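Local structure of 4-hydroxy-tetrahydrodipicolinate synthase (Thermotoga maritima, 1O5K) at residues K95-V100 with K131-R136; R252-A257 with R297-E302. The protein probably catalyses the condensation of pyruvate with L-aspartate-beta-semialdehyde to 4-hydroxy-tetrahydrodipicolinate, a step of lysine biosynthesis. All coordinates share one frame; numbering follows the deposited sequence.

Two helix pairs of one chain illustrate how apolar contact adapts to its place in the fold. Contact 1 joins consecutive outer helices of the TIM barrel, 93-106 and 123-134, and is partly buried: methyl groups meet on the barrel side, while a tyrosine and an arginine finish it at the exposed rim. Contact 2 joins helices 241-257 and 290-302 of the C-terminal helical region, and is more buried although smaller, 178 against 260 Å². There aliphatic groups meet directly, and the charged groups lie off the interface. The contacts share no helix; the centres of contact 1 and contact 2 are about 39 Å apart, on opposite sides of the chain's centre.

Contact 1: K95-V100 with K131-R136; sequences KTLKLV and KYISER
Leu97 overlaps two residues of 131-136 at once, its CD2 methyl touching both Tyr132 CE2 at 3.6 Å and Arg136 CD at 3.5 Å. The two segments belong to successive helices on the outside of the TIM barrel, those following strands 84-87 and 110-114. With CG anti to the backbone N (chi1 179°), Leu97 reaches straight across and crosses both partners at about a right angle; its other methyl, CD1, rests on Arg136 CB at 3.9 Å. An alanine here would remove both methyls and would probably loosen the packing of Tyr132 and Arg136 on the first helix. Nearer the barrel, Ile133 takes over: its CG2 meets Val100 CG2 at 4.1 Å, and its side chain also packs on Ile141 of strand 141-144. Thr96 divides its branches. OG1 lies beside its own backbone N and is hydrogen-bonded to Ser92 O and Thr90 N, which fixes the rotation and turns CG2 toward the neighbouring helix, where it presses on Ile133 CD1 at a tight 3.5 Å. At the outer rim Arg136, extended from CG to NE, runs back over Tyr132, setting NE above one ring face, offset toward the rim. Arg136 NH1 steadies this arrangement, reaching Tyr132 O at 3.1 Å in the carbonyl plane, on a lone pair, with an N-H...O angle of 158°.

Contact 2: R252-A257 with R297-E302; sequences RPLMKA and RNVLKE
The guanidinium of Arg252 carries the aliphatic part of Lys256 on one face, with Lys256 CE 3.5 Å above the plane and over its centre. Both charged ends point across a subunit boundary, where Arg252 NH2 and Lys256 NZ form salt bridges with Asp180 of the second subunit; Lys256 NZ also pairs with Asp204 of its own chain. On the other helix, the flat amide of Asn298 takes Lys301 NZ on its OD1 at 3.1 Å, nearly along the C=O axis (163°). None of these groups enters the interface, which is aliphatic. Helices 241-257 and 290-302 belong to the helical C-terminal region that follows the TIM barrel in the DapA family, and here they run antiparallel, their short segments crossing at -154° with axes 9.5 Å apart. Val299 is the central residue. Its CG1, anti to the backbone N, lies against the main chain of the partner, 3.6 Å from Leu254 CA, just where that helix is kinked: the N atoms of Pro253 and Leu254 make no bond to the preceding turn. Its CG2 faces Pro253 CB at 4.3 Å and Ala257 CB at 4.4 Å. Leu254, with CG anti to its backbone N, brings CD1 alongside Val299 CG1 and, crossing Leu300 obliquely, to within 3.9 Å of Leu300 CD2. Leu300 packs in turn on Ala270 of helix 265-273.

Contact 1: K95-V100 with K131-R136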
loop_
_atom_site.group_PDB
_atom_site.type_symbol
_atom_site.label_atom_id
_atom_site.label_comp_id
_atom_site.label_asym_id
_atom_site.label_seq_id
_atom_site.Cartn_x
_atom_site.Cartn_y
_atom_site.Cartn_z
ATOM N N LYS A 95 4.689 25.392 20.050
ATOM C CA LYS A 95 5.028 26.300 18.947
ATOM C C LYS A 95 3.811 26.577 18.092
ATOM O O LYS A 95 3.647 27.683 17.611
ATOM C CB LYS A 95 6.108 25.717 18.038
ATOM C CG LYS A 95 6.514 26.643 16.858
ATOM C CD LYS A 95 7.061 27.975 17.329
ATOM C CE LYS A 95 7.098 29.015 16.184
ATOM N NZ LYS A 95 7.781 30.296 16.588
ATOM N N THR A 96 2.933 25.596 17.960
ATOM C CA THR A 96 1.679 25.782 17.233
ATOM C C THR A 96 0.830 26.856 17.899
ATOM O O THR A 96 0.313 27.751 17.246
ATOM C CB THR A 96 0.909 24.458 17.139
ATOM O OG1 THR A 96 1.617 23.499 16.329
ATOM C CG2 THR A 96 -0.392 24.672 16.402
ATOM N N LEU A 97 0.696 26.806 19.216
ATOM C CA LEU A 97 -0.053 27.830 19.910
ATOM C C LEU A 97 0.533 29.217 19.644
ATOM O O LEU A 97 -0.195 30.168 19.417
ATOM C CB LEU A 97 -0.149 27.513 21.396
ATOM C CG LEU A 97 -0.928 28.575 22.202
ATOM C CD1 LEU A 97 -2.351 28.807 21.627
ATOM C CD2 LEU A 97 -0.945 28.176 23.624
ATOM N N LYS A 98 1.857 29.340 19.670
ATOM C CA LYS A 98 2.494 30.594 19.421
ATOM C C LYS A 98 2.091 31.128 18.053
ATOM O O LYS A 98 1.751 32.294 17.905
ATOM C CB LYS A 98 4.014 30.438 19.502
ATOM C CG LYS A 98 4.807 31.741 19.359
ATOM C CD LYS A 98 6.068 31.501 18.520
ATOM C CE LYS A 98 6.998 32.694 18.493
ATOM N NZ LYS A 98 7.468 33.054 19.857
ATOM N N LEU A 99 2.105 30.276 17.047
ATOM C CA LEU A 99 1.690 30.731 15.717
ATOM C C LEU A 99 0.226 31.098 15.621
ATOM O O LEU A 99 -0.169 32.041 14.918
ATOM C CB LEU A 99 1.973 29.666 14.703
ATOM C CG LEU A 99 3.450 29.408 14.369
ATOM C CD1 LEU A 99 3.529 28.411 13.263
ATOM C CD2 LEU A 99 4.170 30.641 13.956
ATOM N N VAL A 100 -0.585 30.349 16.335
ATOM C CA VAL A 100 -2.031 30.622 16.389
ATOM C C VAL A 100 -2.275 31.981 17.036
ATOM O O VAL A 100 -2.992 32.823 16.498
ATOM C CB VAL A 100 -2.745 29.485 17.116
ATOM C CG1 VAL A 100 -4.175 29.862 17.469
ATOM C CG2 VAL A 100 -2.703 28.249 16.293
ATOM N N LYS A 131 -6.901 20.173 21.744
ATOM C CA LYS A 131 -7.515 20.653 22.986
ATOM C C LYS A 131 -6.702 21.794 23.612
ATOM O O LYS A 131 -7.233 22.844 24.038
ATOM C CB LYS A 131 -7.642 19.528 24.002
ATOM C CG LYS A 131 -8.369 19.998 25.260
ATOM C CD LYS A 131 -9.067 18.886 25.992
ATOM C CE LYS A 131 -8.277 18.400 27.192
ATOM N NZ LYS A 131 -7.197 17.503 26.757
ATOM N N TYR A 132 -5.412 21.555 23.732
ATOM C CA TYR A 132 -4.492 22.539 24.288
ATOM C C TYR A 132 -4.633 23.860 23.568
ATOM O O TYR A 132 -4.757 24.914 24.193
ATOM C CB TYR A 132 -3.050 22.074 24.195
ATOM C CG TYR A 132 -2.043 22.987 24.880
ATOM C CD1 TYR A 132 -1.795 22.880 26.247
ATOM C CD2 TYR A 132 -1.334 23.941 24.161
ATOM C CE1 TYR A 132 -0.857 23.712 26.883
ATOM C CE2 TYR A 132 -0.423 24.782 24.790
ATOM C CZ TYR A 132 -0.183 24.646 26.141
ATOM O OH TYR A 132 0.727 25.459 26.761
ATOM N N ILE A 133 -4.622 23.807 22.244
ATOM C CA ILE A 133 -4.726 25.022 21.441
ATOM C C ILE A 133 -6.099 25.703 21.557
ATOM O O ILE A 133 -6.209 26.911 21.811
ATOM C CB ILE A 133 -4.389 24.702 19.986
ATOM C CG1 ILE A 133 -2.965 24.105 19.887
ATOM C CG2 ILE A 133 -4.503 25.923 19.160
ATOM C CD1 ILE A 133 -2.685 23.320 18.600
ATOM N N SER A 134 -7.132 24.889 21.430
ATOM C CA SER A 134 -8.532 25.332 21.512
ATOM C C SER A 134 -8.797 26.082 22.818
ATOM O O SER A 134 -9.498 27.082 22.820
ATOM C CB SER A 134 -9.456 24.105 21.340
ATOM O OG SER A 134 -10.801 24.348 21.731
ATOM N N GLU A 135 -8.256 25.584 23.926
ATOM C CA GLU A 135 -8.534 26.160 25.262
ATOM C C GLU A 135 -7.821 27.493 25.437
ATOM O O GLU A 135 -8.048 28.187 26.419
ATOM C CB GLU A 135 -8.121 25.196 26.380
ATOM C CG GLU A 135 -8.884 23.883 26.365
ATOM C CD GLU A 135 -8.405 22.882 27.435
ATOM O OE1 GLU A 135 -7.182 22.895 27.818
ATOM O OE2 GLU A 135 -9.247 22.045 27.842
ATOM N N ARG A 136 -6.966 27.860 24.485
ATOM C CA ARG A 136 -6.090 29.005 24.625
ATOM C C ARG A 136 -6.202 30.057 23.527
ATOM O O ARG A 136 -5.387 30.951 23.463
ATOM C CB ARG A 136 -4.651 28.512 24.755
ATOM C CG ARG A 136 -4.379 27.932 26.102
ATOM C CD ARG A 136 -3.069 27.099 26.224
ATOM N NE ARG A 136 -2.966 26.513 27.570
ATOM C CZ ARG A 136 -3.622 25.431 28.009
ATOM N NH1 ARG A 136 -4.474 24.758 27.239
ATOM N NH2 ARG A 136 -3.427 25.012 29.245
#

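Contact 2: R252-A257 with R297-E302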
loop_
_atom_site.group_PDB
_atom_site.type_symbol
_atom_site.label_atom_id
_atom_site.label_comp_id
_atom_site.label_asym_id
_atom_site.label_seq_id
_atom_site.Cartn_x
_atom_site.Cartn_y
_atom_site.Cartn_z
ATOM N N ARG A 252 -10.998 17.789 -14.508
ATOM C CA ARG A 252 -10.134 16.670 -14.119
ATOM C C ARG A 252 -8.704 16.731 -14.642
ATOM O O ARG A 252 -7.782 16.452 -13.883
ATOM C CB ARG A 252 -10.730 15.310 -14.533
ATOM C CG ARG A 252 -9.742 14.125 -14.191
ATOM C CD ARG A 252 -10.240 12.701 -14.485
ATOM N NE ARG A 252 -9.904 11.704 -13.434
ATOM C CZ ARG A 252 -10.324 11.751 -12.149
ATOM N NH1 ARG A 252 -11.032 12.785 -11.685
ATOM N NH2 ARG A 252 -10.000 10.772 -11.311
ATOM N N PRO A 253 -8.500 17.039 -15.920
ATOM C CA PRO A 253 -7.140 17.134 -16.472
ATOM C C PRO A 253 -6.275 18.163 -15.750
ATOM O O PRO A 253 -5.097 17.893 -15.477
ATOM C CB PRO A 253 -7.374 17.574 -17.906
ATOM C CG PRO A 253 -8.804 17.099 -18.182
ATOM C CD PRO A 253 -9.530 17.294 -16.945
ATOM N N LEU A 254 -6.883 19.306 -15.410
ATOM C CA LEU A 254 -6.193 20.342 -14.674
ATOM C C LEU A 254 -5.945 19.884 -13.266
ATOM O O LEU A 254 -4.867 20.089 -12.722
ATOM C CB LEU A 254 -6.980 21.662 -14.750
ATOM C CG LEU A 254 -6.346 22.867 -14.082
ATOM C CD1 LEU A 254 -4.959 23.131 -14.654
ATOM C CD2 LEU A 254 -7.209 24.039 -14.276
ATOM N N MET A 255 -6.945 19.273 -12.637
ATOM C CA MET A 255 -6.779 18.761 -11.290
ATOM C C MET A 255 -5.594 17.817 -11.217
ATOM O O MET A 255 -4.770 17.928 -10.314
ATOM C CB MET A 255 -8.058 18.074 -10.834
ATOM C CG MET A 255 -9.166 19.049 -10.539
ATOM S SD MET A 255 -10.664 18.109 -10.053
ATOM C CE MET A 255 -11.810 19.461 -9.743
ATOM N N LYS A 256 -5.479 16.924 -12.195
ATOM C CA LYS A 256 -4.394 15.943 -12.205
ATOM C C LYS A 256 -3.037 16.591 -12.521
ATOM O O LYS A 256 -2.026 16.291 -11.867
ATOM C CB LYS A 256 -4.689 14.830 -13.210
ATOM C CG LYS A 256 -6.004 14.122 -12.848
ATOM C CD LYS A 256 -5.950 13.444 -11.446
ATOM C CE LYS A 256 -7.335 13.188 -10.859
ATOM N NZ LYS A 256 -7.381 12.004 -9.897
ATOM N N ALA A 257 -3.030 17.492 -13.504
ATOM C CA ALA A 257 -1.791 18.122 -13.923
ATOM C C ALA A 257 -1.135 18.907 -12.798
ATOM O O ALA A 257 0.114 19.030 -12.763
ATOM C CB ALA A 257 -2.019 19.012 -15.123
ATOM N N ARG A 297 0.749 23.868 -19.981
ATOM C CA ARG A 297 0.437 24.825 -21.041
ATOM C C ARG A 297 -0.735 24.290 -21.884
ATOM O O ARG A 297 -1.710 25.017 -22.200
ATOM C CB ARG A 297 1.668 25.095 -21.926
ATOM C CG ARG A 297 1.508 26.329 -22.762
ATOM C CD ARG A 297 2.598 26.614 -23.758
ATOM N NE ARG A 297 3.789 27.201 -23.143
ATOM C CZ ARG A 297 4.876 26.529 -22.820
ATOM N NH1 ARG A 297 4.971 25.221 -23.036
ATOM N NH2 ARG A 297 5.893 27.179 -22.269
ATOM N N ASN A 298 -0.666 23.000 -22.189
ATOM C CA ASN A 298 -1.690 22.334 -22.995
ATOM C C ASN A 298 -3.035 22.267 -22.305
ATOM O O ASN A 298 -4.058 22.597 -22.885
ATOM C CB ASN A 298 -1.235 20.918 -23.336
ATOM C CG ASN A 298 -0.169 20.902 -24.440
ATOM O OD1 ASN A 298 -0.039 21.858 -25.213
ATOM N ND2 ASN A 298 0.632 19.832 -24.476
ATOM N N VAL A 299 -3.011 21.826 -21.064
ATOM C CA VAL A 299 -4.205 21.709 -20.250
ATOM C C VAL A 299 -4.817 23.083 -19.982
ATOM O O VAL A 299 -6.052 23.232 -20.020
ATOM C CB VAL A 299 -3.882 20.981 -18.915
ATOM C CG1 VAL A 299 -4.970 21.176 -17.914
ATOM C CG2 VAL A 299 -3.686 19.469 -19.149
ATOM N N LEU A 300 -3.983 24.086 -19.700
ATOM C CA LEU A 300 -4.517 25.434 -19.475
ATOM C C LEU A 300 -5.235 25.951 -20.730
ATOM O O LEU A 300 -6.343 26.502 -20.629
ATOM C CB LEU A 300 -3.460 26.410 -18.984
ATOM C CG LEU A 300 -2.916 26.141 -17.578
ATOM C CD1 LEU A 300 -1.725 27.077 -17.384
ATOM C CD2 LEU A 300 -4.013 26.387 -16.531
ATOM N N LYS A 301 -4.595 25.768 -21.880
ATOM C CA LYS A 301 -5.143 26.108 -23.197
ATOM C C LYS A 301 -6.469 25.391 -23.447
ATOM O O LYS A 301 -7.462 26.005 -23.788
ATOM C CB LYS A 301 -4.174 25.710 -24.331
ATOM C CG LYS A 301 -2.986 26.611 -24.587
ATOM C CD LYS A 301 -2.241 26.183 -25.910
ATOM C CE LYS A 301 -1.503 24.804 -25.789
ATOM N NZ LYS A 301 -0.565 24.423 -26.922
ATOM N N GLU A 302 -6.478 24.088 -23.308
ATOM C CA GLU A 302 -7.701 23.330 -23.504
ATOM C C GLU A 302 -8.826 23.824 -22.593
ATOM O O GLU A 302 -9.982 23.791 -23.013
ATOM C CB GLU A 302 -7.494 21.830 -23.243
ATOM C CG GLU A 302 -6.535 21.118 -24.195
#